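Local coordinates for putative archaeal ammonia monooxygenase subunit B (Candidatus Nitrosocaldus yellowstonii, PDB 4O65), which binds copper through a cupredoxin domain and is probably the B subunit of an archaeal ammonia monooxygenase, the membrane enzyme thought to begin ammonia oxidation, at residues L24-F30 against R55-L60. Sequence-based numbering, arbitrary orientation.
Sequences LITKAEF and RRQDVL
D58 OD2, resting against the CB and CG of K27 across the contact, is gripped by R56 NH2 at 2.8 Å and by the hydroxyl of S118. The site lies in a cupredoxin beta-sandwich and is a worked example of a carboxylate held by an arginine two residues before it: residues 24-30 end an edge strand of one sheet and start a helix, while residues 55-60 run through a type I turn into a strand of the other. R56 meets the acid side-on, and its NE reaches D58 OD1 on the syn lone pair, 3.0 Å away and nearly straight at 169°. With both carboxylate oxygens held, the acid and guanidinium should have little freedom to rotate. K27 passes the pair with its aliphatic part, CG 3.4 Å from D58 OD2, and carries its ammonium on to E92 and D47.

The one hydrogen bond that joins the segments runs from I25 N to Q57 O, nearly straight at 173°, although the donor stands above the carbonyl plane. Next to it, D58 CA makes a CH···O contact with I25 O, a buried carbonyl with no conventional partner.

F30, which also touches V46 of helix 40-47, has its CG anti to the backbone N (chi1 176°), which sets the ring against the backbone of R55 to Q57, where the turn begins. It takes R56 CA over one face, a CH-pi contact 4.0 Å from the centroid, while Q57 OE1 lies at its edge. Farther along, L24 spreads its two methyls over the start of strand 59-68: CD2 touches V59 O, and CD1 packs on L60 CB at 4.0 Å.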
loop_
_atom_site.group_PDB
_atom_site.type_symbol
_atom_site.label_atom_id
_atom_site.label_comp_id
_atom_site.label_asym_id
_atom_site.label_seq_id
_atom_site.Cartn_x
_atom_site.Cartn_y
_atom_site.Cartn_z
ATOM N N LEU A 24 8.323 -6.385 -9.147
ATOM C CA LEU A 24 6.933 -6.411 -9.603
ATOM C C LEU A 24 6.892 -5.808 -10.981
ATOM O O LEU A 24 7.880 -5.241 -11.421
ATOM C CB LEU A 24 6.113 -5.525 -8.680
ATOM C CG LEU A 24 6.032 -5.973 -7.203
ATOM C CD1 LEU A 24 5.206 -4.894 -6.476
ATOM C CD2 LEU A 24 5.310 -7.288 -7.153
ATOM N N ILE A 25 5.729 -5.871 -11.624
ATOM C CA ILE A 25 5.491 -5.077 -12.845
ATOM C C ILE A 25 4.345 -4.107 -12.571
ATOM O O ILE A 25 3.636 -4.228 -11.542
ATOM C CB ILE A 25 5.214 -5.952 -14.101
ATOM C CG1 ILE A 25 3.889 -6.684 -13.920
ATOM C CG2 ILE A 25 6.370 -6.947 -14.308
ATOM C CD1 ILE A 25 3.500 -7.613 -15.102
ATOM N N THR A 26 4.136 -3.137 -13.454
ATOM C CA THR A 26 3.032 -2.168 -13.199
ATOM C C THR A 26 1.674 -2.776 -13.465
ATOM O O THR A 26 1.571 -3.808 -14.166
ATOM C CB THR A 26 3.174 -0.921 -14.079
ATOM O OG1 THR A 26 3.166 -1.344 -15.441
ATOM C CG2 THR A 26 4.527 -0.190 -13.824
ATOM N N LYS A 27 0.616 -2.145 -12.965
ATOM C CA LYS A 27 -0.750 -2.605 -13.252
ATOM C C LYS A 27 -0.988 -2.591 -14.768
ATOM O O LYS A 27 -1.525 -3.560 -15.342
ATOM C CB LYS A 27 -1.789 -1.685 -12.577
ATOM C CG LYS A 27 -3.187 -2.290 -12.620
ATOM C CD LYS A 27 -4.338 -1.320 -12.290
ATOM C CE LYS A 27 -4.348 -0.716 -10.900
ATOM N NZ LYS A 27 -5.652 0.054 -10.754
ATOM N N ALA A 28 -0.539 -1.520 -15.432
ATOM C CA ALA A 28 -0.669 -1.491 -16.899
ATOM C C ALA A 28 0.088 -2.632 -17.607
ATOM O O ALA A 28 -0.435 -3.222 -18.600
ATOM C CB ALA A 28 -0.273 -0.105 -17.457
ATOM N N GLU A 29 1.328 -2.903 -17.155
ATOM C CA GLU A 29 2.123 -3.979 -17.798
ATOM C C GLU A 29 1.398 -5.333 -17.596
ATOM O O GLU A 29 1.332 -6.151 -18.527
ATOM C CB GLU A 29 3.531 -4.080 -17.215
ATOM C CG GLU A 29 4.468 -5.014 -17.996
ATOM C CD GLU A 29 4.754 -4.540 -19.420
ATOM O OE1 GLU A 29 5.040 -5.421 -20.232
ATOM O OE2 GLU A 29 4.699 -3.318 -19.738
ATOM N N PHE A 30 0.827 -5.515 -16.413
ATOM C CA PHE A 30 0.059 -6.740 -16.143
ATOM C C PHE A 30 -1.201 -6.828 -17.016
ATOM O O PHE A 30 -1.469 -7.883 -17.611
ATOM C CB PHE A 30 -0.350 -6.860 -14.670
ATOM C CG PHE A 30 -1.221 -8.059 -14.428
ATOM C CD1 PHE A 30 -0.676 -9.354 -14.436
ATOM C CD2 PHE A 30 -2.606 -7.887 -14.205
ATOM C CE1 PHE A 30 -1.487 -10.477 -14.208
ATOM C CE2 PHE A 30 -3.418 -9.018 -13.975
ATOM C CZ PHE A 30 -2.843 -10.301 -13.963
ATOM N N ARG A 55 -1.809 -14.338 -8.846
ATOM C CA ARG A 55 -2.336 -14.085 -10.205
ATOM C C ARG A 55 -1.777 -12.770 -10.786
ATOM O O ARG A 55 -1.398 -12.711 -11.960
ATOM C CB ARG A 55 -3.846 -14.059 -10.144
ATOM C CG ARG A 55 -4.523 -13.902 -11.519
ATOM C CD ARG A 55 -6.025 -14.037 -11.477
ATOM N NE ARG A 55 -6.490 -15.405 -11.755
ATOM C CZ ARG A 55 -6.974 -16.181 -10.803
ATOM N NH1 ARG A 55 -7.408 -17.395 -11.054
ATOM N NH2 ARG A 55 -7.041 -15.688 -9.585
ATOM N N ARG A 56 -1.771 -11.722 -9.977
ATOM C CA ARG A 56 -1.444 -10.347 -10.437
ATOM C C ARG A 56 -0.009 -10.029 -10.107
ATOM O O ARG A 56 0.348 -9.898 -8.912
ATOM C CB ARG A 56 -2.313 -9.376 -9.603
ATOM C CG ARG A 56 -3.724 -9.267 -10.096
ATOM C CD ARG A 56 -4.484 -8.277 -9.232
ATOM N NE ARG A 56 -3.950 -6.899 -9.383
ATOM C CZ ARG A 56 -4.574 -5.839 -8.930
ATOM N NH1 ARG A 56 -5.712 -6.004 -8.231
ATOM N NH2 ARG A 56 -4.081 -4.603 -9.154
ATOM N N GLN A 57 0.797 -9.747 -11.126
ATOM C CA GLN A 57 2.226 -9.510 -10.908
ATOM C C GLN A 57 2.490 -8.051 -10.527
ATOM O O GLN A 57 3.638 -7.696 -10.340
ATOM C CB GLN A 57 3.053 -9.803 -12.182
ATOM C CG GLN A 57 3.466 -11.267 -12.248
ATOM C CD GLN A 57 2.279 -12.090 -12.617
ATOM O OE1 GLN A 57 1.669 -11.859 -13.643
ATOM N NE2 GLN A 57 1.965 -13.115 -11.780
ATOM N N ASP A 58 1.439 -7.260 -10.339
ATOM C CA ASP A 58 1.593 -5.878 -9.892
ATOM C C ASP A 58 1.310 -5.675 -8.390
ATOM O O ASP A 58 1.357 -4.518 -7.900
ATOM C CB ASP A 58 0.633 -4.935 -10.694
ATOM C CG ASP A 58 -0.809 -5.252 -10.461
ATOM O OD1 ASP A 58 -1.171 -6.483 -10.449
ATOM O OD2 ASP A 58 -1.602 -4.289 -10.348
ATOM N N VAL A 59 1.025 -6.769 -7.678
ATOM C CA VAL A 59 0.518 -6.639 -6.312
ATOM C C VAL A 59 1.602 -6.932 -5.278
ATOM O O VAL A 59 2.324 -7.926 -5.367
ATOM C CB VAL A 59 -0.717 -7.532 -6.094
ATOM C CG1 VAL A 59 -1.097 -7.624 -4.615
ATOM C CG2 VAL A 59 -1.868 -7.003 -6.939
ATOM N N LEU A 60 1.657 -6.048 -4.297
ATOM C CA LEU A 60 2.525 -6.171 -3.093
ATOM C C LEU A 60 1.674 -6.328 -1.875
ATOM O O LEU A 60 0.745 -5.509 -1.652
ATOM C CB LEU A 60 3.342 -4.837 -2.944
ATOM C CG LEU A 60 4.221 -4.803 -1.658
ATOM C CD1 LEU A 60 5.348 -5.856 -1.732
ATOM C CD2 LEU A 60 4.822 -3.380 -1.621
#